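Local coordinates for glycoside Hydrolase (Bacteroides uniformis, PDB 5T9X), which probably hydrolyses agarose or related red-algal galactans, as a family GH16 enzyme in the agarose pathway of a human gut bacterium, at residues 98-101 and 107-110; 145-150 and 303-308; 55-60 and 65-70; 208-213 and 236-241. One frame throughout, in Å; residues are numbered along the deposited sequence.

Contact 1 (98-101 and 107-110)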
loop_
_atom_site.group_PDB
_atom_site.type_symbol
_atom_site.label_atom_id
_atom_site.label_comp_id
_atom_site.label_asym_id
_atom_site.label_seq_id
_atom_site.Cartn_x
_atom_site.Cartn_y
_atom_site.Cartn_z
ATOM N N ALA A 98 -3.975 11.382 -9.703
ATOM C CA ALA A 98 -4.941 11.910 -10.681
ATOM C C ALA A 98 -6.100 12.442 -9.861
ATOM O O ALA A 98 -6.197 12.132 -8.666
ATOM C CB ALA A 98 -5.424 10.806 -11.631
ATOM N N ASN A 99 -6.990 13.209 -10.478
ATOM C CA ASN A 99 -8.080 13.816 -9.733
ATOM C C ASN A 99 -9.276 12.846 -9.533
ATOM O O ASN A 99 -10.356 13.039 -10.056
ATOM C CB ASN A 99 -8.484 15.135 -10.381
ATOM C CG ASN A 99 -9.397 15.975 -9.492
ATOM O OD1 ASN A 99 -9.698 15.625 -8.328
ATOM N ND2 ASN A 99 -9.874 17.088 -10.047
ATOM N N TRP A 100 -9.047 11.818 -8.729
ATOM C CA TRP A 100 -10.029 10.793 -8.379
ATOM C C TRP A 100 -10.096 10.713 -6.870
ATOM O O TRP A 100 -9.050 10.663 -6.205
ATOM C CB TRP A 100 -9.575 9.440 -8.920
ATOM C CG TRP A 100 -10.511 8.309 -8.658
ATOM C CD1 TRP A 100 -11.850 8.312 -8.820
ATOM C CD2 TRP A 100 -10.166 6.994 -8.226
ATOM N NE1 TRP A 100 -12.372 7.084 -8.518
ATOM C CE2 TRP A 100 -11.355 6.255 -8.148
ATOM C CE3 TRP A 100 -8.966 6.367 -7.893
ATOM C CZ2 TRP A 100 -11.385 4.914 -7.749
ATOM C CZ3 TRP A 100 -9.003 5.025 -7.477
ATOM C CH2 TRP A 100 -10.208 4.325 -7.406
ATOM N N SER A 101 -11.306 10.658 -6.323
ATOM C CA SER A 101 -11.465 10.716 -4.881
ATOM C C SER A 101 -11.419 9.338 -4.248
ATOM O O SER A 101 -11.466 9.213 -3.013
ATOM C CB SER A 101 -12.719 11.493 -4.503
ATOM O OG SER A 101 -13.852 10.844 -5.020
ATOM N N ILE A 107 -13.557 8.760 0.141
ATOM C CA ILE A 107 -13.413 10.124 -0.377
ATOM C C ILE A 107 -12.125 10.681 0.244
ATOM O O ILE A 107 -12.119 11.090 1.400
ATOM C CB ILE A 107 -14.605 11.032 0.010
ATOM C CG1 ILE A 107 -15.935 10.450 -0.481
ATOM C CG2 ILE A 107 -14.411 12.449 -0.539
ATOM C CD1 ILE A 107 -17.130 11.160 0.145
ATOM N N TRP A 108 -11.036 10.672 -0.518
ATOM C CA TRP A 108 -9.761 11.155 -0.034
ATOM C C TRP A 108 -9.818 12.657 0.219
ATOM O O TRP A 108 -10.523 13.395 -0.477
ATOM C CB TRP A 108 -8.658 10.807 -1.008
ATOM C CG TRP A 108 -8.352 9.328 -1.051
ATOM C CD1 TRP A 108 -8.206 8.487 0.009
ATOM C CD2 TRP A 108 -8.119 8.532 -2.216
ATOM N NE1 TRP A 108 -7.904 7.213 -0.422
ATOM C CE2 TRP A 108 -7.836 7.224 -1.784
ATOM C CE3 TRP A 108 -8.107 8.807 -3.582
ATOM C CZ2 TRP A 108 -7.571 6.203 -2.660
ATOM C CZ3 TRP A 108 -7.830 7.811 -4.440
ATOM C CH2 TRP A 108 -7.576 6.509 -3.990
ATOM N N GLN A 109 -9.107 13.067 1.270
ATOM C CA GLN A 109 -9.038 14.452 1.725
ATOM C C GLN A 109 -7.588 14.795 2.026
ATOM O O GLN A 109 -6.905 14.025 2.711
ATOM C CB GLN A 109 -9.837 14.620 3.013
ATOM C CG GLN A 109 -11.314 14.289 2.904
ATOM C CD GLN A 109 -12.083 15.311 2.090
ATOM O OE1 GLN A 109 -12.607 15.006 1.032
ATOM N NE2 GLN A 109 -12.133 16.530 2.574
ATOM N N ARG A 110 -7.125 15.951 1.562
ATOM C CA ARG A 110 -5.749 16.394 1.843
ATOM C C ARG A 110 -5.467 16.526 3.353
ATOM O O ARG A 110 -4.398 16.124 3.845
ATOM C CB ARG A 110 -5.443 17.725 1.136
ATOM C CG ARG A 110 -5.402 17.623 -0.374
ATOM C CD ARG A 110 -5.050 18.927 -1.054
ATOM N NE ARG A 110 -5.150 18.766 -2.500
ATOM C CZ ARG A 110 -4.232 18.200 -3.290
ATOM N NH1 ARG A 110 -3.089 17.707 -2.805
ATOM N NH2 ARG A 110 -4.466 18.111 -4.598
#

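Contact 2 (145-150 and 303-308)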
loop_
_atom_site.group_PDB
_atom_site.type_symbol
_atom_site.label_atom_id
_atom_site.label_comp_id
_atom_site.label_asym_id
_atom_site.label_seq_id
_atom_site.Cartn_x
_atom_site.Cartn_y
_atom_site.Cartn_z
ATOM N N PRO A 145 -23.191 6.412 3.259
ATOM C CA PRO A 145 -22.448 7.622 3.575
ATOM C C PRO A 145 -20.977 7.458 3.212
ATOM O O PRO A 145 -20.398 6.382 3.400
ATOM C CB PRO A 145 -22.612 7.769 5.090
ATOM C CG PRO A 145 -23.713 6.833 5.477
ATOM C CD PRO A 145 -23.655 5.722 4.475
ATOM N N GLY A 146 -20.395 8.528 2.682
ATOM C CA GLY A 146 -18.979 8.586 2.379
ATOM C C GLY A 146 -18.094 8.408 3.597
ATOM O O GLY A 146 -18.528 8.620 4.724
ATOM N N THR A 147 -16.855 7.999 3.352
ATOM C CA THR A 147 -15.869 7.838 4.392
ATOM C C THR A 147 -14.649 8.660 4.006
ATOM O O THR A 147 -14.049 8.402 2.987
ATOM C CB THR A 147 -15.517 6.368 4.527
ATOM O OG1 THR A 147 -16.735 5.610 4.661
ATOM C CG2 THR A 147 -14.645 6.154 5.727
ATOM N N TYR A 148 -14.320 9.678 4.790
ATOM C CA TYR A 148 -13.179 10.530 4.500
ATOM C C TYR A 148 -11.917 9.838 4.990
ATOM O O TYR A 148 -11.897 9.275 6.088
ATOM C CB TYR A 148 -13.272 11.869 5.221
ATOM C CG TYR A 148 -14.248 12.886 4.717
ATOM C CD1 TYR A 148 -15.146 12.618 3.675
ATOM C CD2 TYR A 148 -14.312 14.142 5.337
ATOM C CE1 TYR A 148 -16.044 13.592 3.237
ATOM C CE2 TYR A 148 -15.202 15.118 4.908
ATOM C CZ TYR A 148 -16.063 14.838 3.857
ATOM O OH TYR A 148 -16.928 15.807 3.433
ATOM N N THR A 149 -10.867 9.883 4.177
ATOM C CA THR A 149 -9.576 9.381 4.586
ATOM C C THR A 149 -8.504 10.060 3.758
ATOM O O THR A 149 -8.753 11.136 3.199
ATOM C CB THR A 149 -9.535 7.844 4.523
ATOM O OG1 THR A 149 -8.366 7.372 5.191
ATOM C CG2 THR A 149 -9.549 7.340 3.085
ATOM N N GLY A 150 -7.314 9.487 3.688
ATOM C CA GLY A 150 -6.203 10.142 2.988
ATOM C C GLY A 150 -5.428 9.297 1.997
ATOM O O GLY A 150 -5.463 8.086 2.057
ATOM N N MET A 303 -5.257 4.988 2.863
ATOM C CA MET A 303 -6.310 4.056 3.255
ATOM C C MET A 303 -7.501 4.118 2.291
ATOM O O MET A 303 -7.722 5.119 1.624
ATOM C CB MET A 303 -6.764 4.295 4.677
ATOM C CG MET A 303 -5.684 4.260 5.748
ATOM S SD MET A 303 -6.327 4.751 7.396
ATOM C CE MET A 303 -7.107 3.224 7.859
ATOM N N GLU A 304 -8.251 3.023 2.231
ATOM C CA GLU A 304 -9.404 2.877 1.345
ATOM C C GLU A 304 -10.530 2.179 2.103
ATOM O O GLU A 304 -10.302 1.197 2.788
ATOM C CB GLU A 304 -9.047 2.030 0.108
ATOM C CG GLU A 304 -8.032 2.661 -0.833
ATOM C CD GLU A 304 -7.588 1.783 -2.015
ATOM O OE1 GLU A 304 -8.083 0.628 -2.175
ATOM O OE2 GLU A 304 -6.705 2.264 -2.797
ATOM N N ASP A 305 -11.745 2.706 1.979
ATOM C CA ASP A 305 -12.969 1.957 2.276
ATOM C C ASP A 305 -13.402 1.293 0.976
ATOM O O ASP A 305 -14.127 1.889 0.177
ATOM C CB ASP A 305 -14.068 2.900 2.767
ATOM C CG ASP A 305 -15.179 2.188 3.470
ATOM O OD1 ASP A 305 -15.207 0.925 3.469
ATOM O OD2 ASP A 305 -16.008 2.919 4.048
ATOM N N GLN A 306 -12.917 0.077 0.755
ATOM C CA GLN A 306 -13.010 -0.554 -0.559
ATOM C C GLN A 306 -14.421 -1.013 -0.857
ATOM O O GLN A 306 -15.089 -1.514 0.034
ATOM C CB GLN A 306 -12.054 -1.726 -0.650
ATOM C CG GLN A 306 -10.604 -1.290 -0.743
ATOM C CD GLN A 306 -9.636 -2.451 -0.645
ATOM O OE1 GLN A 306 -9.994 -3.544 -0.216
ATOM N NE2 GLN A 306 -8.391 -2.209 -1.024
ATOM N N SER A 307 -14.851 -0.852 -2.107
ATOM C CA SER A 307 -16.251 -1.067 -2.513
ATOM C C SER A 307 -16.804 -2.457 -2.209
ATOM O O SER A 307 -17.831 -2.586 -1.560
ATOM C CB SER A 307 -16.420 -0.764 -4.001
ATOM O OG SER A 307 -15.926 0.530 -4.280
ATOM N N TRP A 308 -16.114 -3.477 -2.687
ATOM C CA TRP A 308 -16.503 -4.886 -2.492
ATOM C C TRP A 308 -16.660 -5.302 -1.025
ATOM O O TRP A 308 -17.456 -6.200 -0.692
ATOM C CB TRP A 308 -15.508 -5.800 -3.205
ATOM C CG TRP A 308 -14.056 -5.665 -2.744
ATOM C CD1 TRP A 308 -13.155 -4.670 -3.079
ATOM C CD2 TRP A 308 -13.343 -6.573 -1.892
ATOM N NE1 TRP A 308 -11.945 -4.906 -2.468
ATOM C CE2 TRP A 308 -12.031 -6.063 -1.734
ATOM C CE3 TRP A 308 -13.688 -7.778 -1.242
ATOM C CZ2 TRP A 308 -11.054 -6.713 -0.940
ATOM C CZ3 TRP A 308 -12.711 -8.432 -0.435
ATOM C CH2 TRP A 308 -11.413 -7.889 -0.297
#

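Contact 3 (55-60 and 65-70)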
loop_
_atom_site.group_PDB
_atom_site.type_symbol
_atom_site.label_atom_id
_atom_site.label_comp_id
_atom_site.label_asym_id
_atom_site.label_seq_id
_atom_site.Cartn_x
_atom_site.Cartn_y
_atom_site.Cartn_z
ATOM N N PHE A 55 18.371 -2.368 10.305
ATOM C CA PHE A 55 17.896 -3.473 9.473
ATOM C C PHE A 55 18.618 -3.483 8.145
ATOM O O PHE A 55 18.557 -2.513 7.417
ATOM C CB PHE A 55 16.421 -3.319 9.163
ATOM C CG PHE A 55 15.503 -3.243 10.360
ATOM C CD1 PHE A 55 15.264 -4.346 11.137
ATOM C CD2 PHE A 55 14.782 -2.084 10.622
ATOM C CE1 PHE A 55 14.352 -4.285 12.184
ATOM C CE2 PHE A 55 13.892 -2.014 11.681
ATOM C CZ PHE A 55 13.660 -3.122 12.454
ATOM N N PRO A 56 19.274 -4.585 7.790
ATOM C CA PRO A 56 19.898 -4.605 6.458
ATOM C C PRO A 56 18.893 -4.836 5.337
ATOM O O PRO A 56 17.766 -5.272 5.571
ATOM C CB PRO A 56 20.834 -5.798 6.533
ATOM C CG PRO A 56 20.108 -6.755 7.430
ATOM C CD PRO A 56 19.336 -5.909 8.439
ATOM N N VAL A 57 19.332 -4.521 4.123
ATOM C CA VAL A 57 18.596 -4.808 2.925
ATOM C C VAL A 57 18.607 -6.339 2.828
ATOM O O VAL A 57 19.657 -6.946 2.867
ATOM C CB VAL A 57 19.195 -4.121 1.699
ATOM C CG1 VAL A 57 18.379 -4.458 0.462
ATOM C CG2 VAL A 57 19.188 -2.608 1.890
ATOM N N PRO A 58 17.425 -6.967 2.762
ATOM C CA PRO A 58 17.398 -8.412 3.002
ATOM C C PRO A 58 17.818 -9.278 1.820
ATOM O O PRO A 58 17.682 -10.465 1.895
ATOM C CB PRO A 58 15.933 -8.668 3.365
ATOM C CG PRO A 58 15.160 -7.560 2.703
ATOM C CD PRO A 58 16.075 -6.392 2.571
ATOM N N VAL A 59 18.333 -8.696 0.748
ATOM C CA VAL A 59 18.742 -9.452 -0.428
ATOM C C VAL A 59 19.973 -8.793 -1.040
ATOM O O VAL A 59 20.153 -7.584 -0.911
ATOM C CB VAL A 59 17.578 -9.543 -1.448
ATOM C CG1 VAL A 59 17.025 -8.161 -1.799
ATOM C CG2 VAL A 59 17.980 -10.333 -2.698
ATOM N N SER A 60 20.815 -9.596 -1.681
ATOM C CA SER A 60 22.022 -9.101 -2.324
ATOM C C SER A 60 21.709 -8.262 -3.558
ATOM O O SER A 60 20.776 -8.550 -4.311
ATOM C CB SER A 60 22.947 -10.252 -2.737
ATOM O OG SER A 60 23.987 -9.750 -3.567
ATOM N N MET A 65 27.939 -5.600 -7.203
ATOM C CA MET A 65 27.051 -4.449 -7.051
ATOM C C MET A 65 26.863 -4.133 -5.574
ATOM O O MET A 65 27.134 -4.958 -4.720
ATOM C CB MET A 65 25.684 -4.716 -7.694
ATOM C CG MET A 65 25.719 -5.283 -9.107
ATOM S SD MET A 65 26.140 -4.087 -10.372
ATOM C CE MET A 65 24.659 -3.077 -10.536
ATOM N N LYS A 66 26.395 -2.926 -5.295
ATOM C CA LYS A 66 25.938 -2.550 -3.970
ATOM C C LYS A 66 24.595 -1.783 -4.068
ATOM O O LYS A 66 24.202 -1.348 -5.130
ATOM C CB LYS A 66 27.010 -1.697 -3.272
ATOM C CG LYS A 66 27.091 -0.295 -3.814
ATOM C CD LYS A 66 28.276 0.509 -3.346
ATOM C CE LYS A 66 28.233 1.851 -4.058
ATOM N NZ LYS A 66 29.398 2.698 -3.723
ATOM N N TRP A 67 23.927 -1.612 -2.937
ATOM C CA TRP A 67 22.668 -0.894 -2.853
ATOM C C TRP A 67 22.933 0.578 -2.669
ATOM O O TRP A 67 23.784 0.915 -1.908
ATOM C CB TRP A 67 21.857 -1.394 -1.661
ATOM C CG TRP A 67 21.353 -2.760 -1.859
ATOM C CD1 TRP A 67 21.752 -3.889 -1.213
ATOM C CD2 TRP A 67 20.344 -3.153 -2.777
ATOM N NE1 TRP A 67 21.052 -4.974 -1.677
ATOM C CE2 TRP A 67 20.184 -4.550 -2.647
ATOM C CE3 TRP A 67 19.571 -2.460 -3.720
ATOM C CZ2 TRP A 67 19.276 -5.271 -3.417
ATOM C CZ3 TRP A 67 18.648 -3.170 -4.470
ATOM C CH2 TRP A 67 18.505 -4.566 -4.311
ATOM N N GLU A 68 22.178 1.441 -3.342
ATOM C CA GLU A 68 22.284 2.864 -3.185
ATOM C C GLU A 68 20.911 3.430 -2.782
ATOM O O GLU A 68 19.920 3.289 -3.492
ATOM C CB GLU A 68 22.778 3.481 -4.487
ATOM C CG GLU A 68 22.730 4.996 -4.565
ATOM C CD GLU A 68 23.111 5.496 -5.952
ATOM O OE1 GLU A 68 24.347 5.537 -6.246
ATOM O OE2 GLU A 68 22.181 5.835 -6.757
ATOM N N LEU A 69 20.886 4.102 -1.640
ATOM C CA LEU A 69 19.683 4.722 -1.145
ATOM C C LEU A 69 19.247 5.818 -2.109
ATOM O O LEU A 69 20.075 6.574 -2.580
ATOM C CB LEU A 69 19.957 5.311 0.226
ATOM C CG LEU A 69 18.754 5.909 0.932
ATOM C CD1 LEU A 69 17.772 4.821 1.379
ATOM C CD2 LEU A 69 19.252 6.730 2.104
ATOM N N GLN A 70 17.953 5.894 -2.393
ATOM C CA GLN A 70 17.413 6.872 -3.317
ATOM C C GLN A 70 16.821 7.997 -2.509
ATOM O O GLN A 70 16.332 7.764 -1.414
ATOM C CB GLN A 70 16.332 6.221 -4.186
ATOM C CG GLN A 70 16.802 5.025 -4.995
ATOM C CD GLN A 70 17.858 5.405 -6.026
ATOM O OE1 GLN A 70 17.556 6.049 -7.017
ATOM N NE2 GLN A 70 19.086 5.003 -5.794
#

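Contact 4 (208-213 and 236-241)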
loop_
_atom_site.group_PDB
_atom_site.type_symbol
_atom_site.label_atom_id
_atom_site.label_comp_id
_atom_site.label_asym_id
_atom_site.label_seq_id
_atom_site.Cartn_x
_atom_site.Cartn_y
_atom_site.Cartn_z
ATOM N N LYS A 208 -17.081 -15.000 4.138
ATOM C CA LYS A 208 -15.972 -14.772 5.072
ATOM C C LYS A 208 -14.952 -13.874 4.315
ATOM O O LYS A 208 -14.799 -13.984 3.088
ATOM C CB LYS A 208 -15.353 -16.101 5.520
ATOM N N PHE A 209 -14.321 -12.945 5.030
ATOM C CA PHE A 209 -13.245 -12.123 4.468
ATOM C C PHE A 209 -11.900 -12.448 5.126
ATOM O O PHE A 209 -11.837 -12.972 6.239
ATOM C CB PHE A 209 -13.566 -10.642 4.612
ATOM C CG PHE A 209 -14.692 -10.179 3.735
ATOM C CD1 PHE A 209 -14.439 -9.537 2.538
ATOM C CD2 PHE A 209 -16.016 -10.402 4.103
ATOM C CE1 PHE A 209 -15.487 -9.116 1.720
ATOM C CE2 PHE A 209 -17.071 -9.982 3.300
ATOM C CZ PHE A 209 -16.808 -9.336 2.104
ATOM N N TYR A 210 -10.818 -12.151 4.417
ATOM C CA TYR A 210 -9.468 -12.350 4.959
ATOM C C TYR A 210 -9.247 -11.393 6.141
ATOM O O TYR A 210 -9.631 -10.209 6.102
ATOM C CB TYR A 210 -8.386 -12.194 3.863
ATOM C CG TYR A 210 -8.260 -13.395 2.909
ATOM C CD1 TYR A 210 -7.723 -14.608 3.345
ATOM C CD2 TYR A 210 -8.653 -13.314 1.586
ATOM C CE1 TYR A 210 -7.580 -15.701 2.482
ATOM C CE2 TYR A 210 -8.526 -14.394 0.719
ATOM C CZ TYR A 210 -7.989 -15.593 1.165
ATOM O OH TYR A 210 -7.868 -16.688 0.314
ATOM N N GLY A 211 -8.652 -11.942 7.195
ATOM C CA GLY A 211 -8.575 -11.279 8.498
ATOM C C GLY A 211 -7.245 -10.616 8.822
ATOM O O GLY A 211 -6.390 -10.460 7.953
ATOM N N PRO A 212 -7.058 -10.240 10.098
ATOM C CA PRO A 212 -5.916 -9.456 10.527
ATOM C C PRO A 212 -4.629 -10.249 10.729
ATOM O O PRO A 212 -3.626 -9.676 11.170
ATOM C CB PRO A 212 -6.406 -8.861 11.852
ATOM C CG PRO A 212 -7.314 -9.904 12.404
ATOM C CD PRO A 212 -8.014 -10.469 11.205
ATOM N N ASP A 213 -4.672 -11.551 10.449
ATOM C CA ASP A 213 -3.474 -12.393 10.333
ATOM C C ASP A 213 -2.883 -12.432 8.900
ATOM O O ASP A 213 -1.899 -13.166 8.653
ATOM C CB ASP A 213 -3.775 -13.824 10.822
ATOM C CG ASP A 213 -4.798 -14.566 9.943
ATOM O OD1 ASP A 213 -5.738 -13.939 9.357
ATOM O OD2 ASP A 213 -4.688 -15.810 9.866
ATOM N N GLY A 236 -0.809 -18.285 -1.580
ATOM C CA GLY A 236 0.351 -17.515 -1.121
ATOM C C GLY A 236 0.204 -16.012 -1.218
ATOM O O GLY A 236 0.918 -15.271 -0.543
ATOM N N SER A 237 -0.702 -15.551 -2.071
ATOM C CA SER A 237 -0.927 -14.129 -2.223
ATOM C C SER A 237 -1.514 -13.508 -0.985
ATOM O O SER A 237 -1.358 -12.316 -0.792
ATOM C CB SER A 237 -1.803 -13.826 -3.438
ATOM O OG SER A 237 -3.062 -14.455 -3.368
ATOM N N TRP A 238 -2.200 -14.292 -0.153
ATOM C CA TRP A 238 -2.655 -13.801 1.153
ATOM C C TRP A 238 -1.775 -14.399 2.245
ATOM O O TRP A 238 -2.039 -15.495 2.726
ATOM C CB TRP A 238 -4.141 -14.071 1.386
ATOM C CG TRP A 238 -5.019 -13.236 0.517
ATOM C CD1 TRP A 238 -5.397 -13.532 -0.739
ATOM C CD2 TRP A 238 -5.584 -11.967 0.823
ATOM N NE1 TRP A 238 -6.200 -12.533 -1.244
ATOM C CE2 TRP A 238 -6.318 -11.556 -0.308
ATOM C CE3 TRP A 238 -5.543 -11.138 1.934
ATOM C CZ2 TRP A 238 -7.019 -10.361 -0.361
ATOM C CZ3 TRP A 238 -6.232 -9.943 1.896
ATOM C CH2 TRP A 238 -6.972 -9.563 0.746
ATOM N N TYR A 239 -0.731 -13.641 2.606
ATOM C CA TYR A 239 0.340 -14.107 3.455
ATOM C C TYR A 239 -0.056 -14.175 4.913
ATOM O O TYR A 239 -0.504 -13.210 5.490
ATOM C CB TYR A 239 1.595 -13.218 3.332
ATOM C CG TYR A 239 2.722 -13.744 4.173
ATOM C CD1 TYR A 239 3.300 -14.977 3.875
ATOM C CD2 TYR A 239 3.154 -13.067 5.305
ATOM C CE1 TYR A 239 4.303 -15.519 4.668
ATOM C CE2 TYR A 239 4.161 -13.584 6.112
ATOM C CZ TYR A 239 4.735 -14.823 5.791
ATOM O OH TYR A 239 5.743 -15.358 6.569
ATOM N N LYS A 240 0.181 -15.337 5.490
ATOM C CA LYS A 240 -0.034 -15.626 6.901
ATOM C C LYS A 240 1.270 -16.253 7.337
ATOM O O LYS A 240 1.783 -17.090 6.604
ATOM C CB LYS A 240 -1.143 -16.667 6.977
ATOM C CG LYS A 240 -1.811 -16.868 8.306
ATOM C CD LYS A 240 -2.371 -18.296 8.428
ATOM C CE LYS A 240 -3.310 -18.676 7.281
ATOM N NZ LYS A 240 -3.586 -20.132 7.062
ATOM N N ASP A 241 1.840 -15.839 8.466
ATOM C CA ASP A 241 3.008 -16.579 9.013
ATOM C C ASP A 241 2.588 -17.741 9.913
ATOM O O ASP A 241 1.415 -17.864 10.317
ATOM C CB ASP A 241 4.106 -15.675 9.648
ATOM C CG ASP A 241 3.732 -15.066 11.017
ATOM O OD1 ASP A 241 2.631 -15.330 11.605
ATOM O OD2 ASP A 241 4.588 -14.261 11.487
HETATM O O HOH W 1 0.063 -13.982 10.411
#

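Contact 1 (98-101 and 107-110)
Trp100 and Trp108 meet as an offset edge-to-face pair, the benzo edge of Trp108 directed at the face of Trp100. Their six-membered rings have centroids 5.6 Å apart and planes at 90°, and the closest carbons are Trp100 CE3 and Trp108 CZ3 at 3.9 Å. CG of Trp108 is anti to its carbonyl carbon (chi1 -70°), which sends the indole toward the 98-101 loop. Tyr96 joins both partners, its ring edge-to-face with Trp100 and also meeting the ring of Trp108, so the large flat side chains form one aromatic cluster.

The same indole packs against backbone carbonyls. Trp100 O lies in its plane at the edge, 3.3 Å from Trp108 CE3, where the slightly positive ring hydrogens face an oxygen, while Ser101 O sits 3.2 Å above the plane of the Trp108 ring, toward its rim. On the pyrrole side NE1 donates to Met303 O of strand 298-304, satisfying a polar atom of a buried side chain.

In the jelly-roll fold of GH16 enzymes this is where an irregular loop turns into the short strand 106-108, which runs parallel to strand 140-154 in the mixed sheet.

The hydrogen bond that closes the loop runs from Trp108 N to Ser101 O, 2.9 Å long and nearly straight (164° at the hydrogen). Ile107 CA brings a CA-H...O contact to that oxygen at 3.4 Å. The short side chain of Ser101 is consistent with this close approach, its CB 4.4 Å from Ile107 CG2.

Contact 2 (145-150 and 303-308)
The antiparallel neighbours 140-154 and 298-304 of the jelly roll's mixed sheet meet here, Thr147, Thr149 and Gly150 facing Met303 and Asp305. Met303 N donates to Gly150 O over 3.2 Å. Beyond it, Thr147 OG1 donates to Asp305 OD2 (2.9 Å) on the lone pair pointing away from the other oxygen. Asp305 CG is anti to its backbone N (chi1 -163°), which carries the carboxylate across to the threonine. Arg126 NH2 also bonds Thr147 OG1 and Ser315 OG bonds Asp305 OD2, so these buried polar atoms sit in a chain of bonds; a valine in place of Thr147 would probably leave Asp305 with one donor fewer and Arg126 without this partner. Thr149 sends its methyl CG2 to 3.2 Å from Met303 O. Its OG1 lies 3.5 Å from Met303 CB and bonds Glu123 O and Thr124 OG1. Gln306 NE2 bonds Glu304 OE1 and Glu194, the last residue of the EIDIIE motif, which in GH16 enzymes carries the catalytic carboxylates and probably does here. Strand 106-108 lies alongside, bonding Thr147 and Thr149 through Ile107, while strand 176-182 flanks 298-304 and Gln306 stands at the N-cap position of helix 307-310.

Contact 3 (55-60 and 65-70)
Val57 lays its CG1 methyl over one face of the Trp67 indole, in a CH-pi contact 3.6 Å from the centroid of the five-membered ring and only 18° off the ring normal. The valine has CG1 anti to its backbone N (chi1 180°), and CG1 makes the closest touch, with CB behind it; a beta-branched residue suits the place because its stiff, compact side chain offers a methyl to the flat ring. Pro58 follows, its ring resting on Tyr163 and Glu165 of strand 162-169.

At Val59 the backbone does the main work. Trp67 NE1 donates to Val59 O over 2.9 Å, bent to 143° at the hydrogen; the oxygen is tilted somewhat from the indole plane, while the nitrogen lies in the carbonyl plane. Held by this bond at its rim and by Val57 over its face, the indole is probably restrained from turning.

Trp67 belongs to strand 65-69, which pairs antiparallel with 329-341 in the antiparallel sheet of the jelly roll, so the contact lays the loop 55-60 against that sheet near the chain's two modelled ends. Tyr257 of strand 252-260 meets the indole edge-to-face.

The side chain of Val59 adds an apolar touch, CG1 to Trp67 CZ2 at 4.0 Å. Ser60 contributes its carbonyl, with O 3.7 Å from Trp67 CZ2, whereas its hydroxyl bonds Gly62 N in the loop that leads into the strand.

Contact 4 (208-213 and 236-241)
The rings of Tyr210 and Trp238 stack face to face, the phenol over the five-membered ring of the indole with centroids 3.8 Å apart and planes only 12° from parallel. Tyr210 CD2 comes within 3.4 Å of Trp238 CD2. The two residues also trade methylene groups: Tyr210 CB sits over the six-membered ring of Trp238, 4.0 Å from its centroid, and Trp238 CB sits 14° off the normal of the Tyr210 ring. His216 stacks on Trp238 as well, and Tyr196 touches it.

This stack lies at the surface of the jelly roll, where the loop between strands 188-195 and 215-224 folds against the end of strand 227-239. Both aromatic residues have CG anti to their carbonyl carbons (chi1 -76° for Tyr210), which turns the two rings into the gap between the backbones. A serine in place of Trp238 would probably leave Tyr210 without its stacking partner and free to swing.

Further along, Asp213 and Lys240 run alongside each other in the same direction, with Asp213 OD2 3.4 Å from Lys240 CG. Lys240 bends at its third torsion, and NZ ends 5.3 Å from that oxygen, close to the like-charged Arg214; the nearby carboxylate may ease this crowding. Lys240 CA makes a CA-H...O contact with Asp213 O. A water hydrogen-bonds that carbonyl oxygen, Asp213 O, at 2.8 Å and also accepts from Asp241 N.

Overall arrangement
Contacts 1 and 2 form one continuous block, their centres 11 Å apart: probable backbone hydrogen bonds from Ile107 N to Thr147 O (2.9 Å) and from Gln109 N to Thr149 O (2.8 Å) join them within the mixed sheet. Contact 2 also reaches the probable catalytic motif, through Gln306 and Glu194. Contact 4 belongs to the same sheet and is nested inside the loop closed by contact 2; they touch where Trp308 CZ3 packs on Phe209 CE1 at 3.6 Å. Contact 3 stands apart on the antiparallel sheet, its centre about 34 Å from that of contact 1. Its segments fall in sequence between Glu51 and Asp75, two ligands of the bound sodium ion.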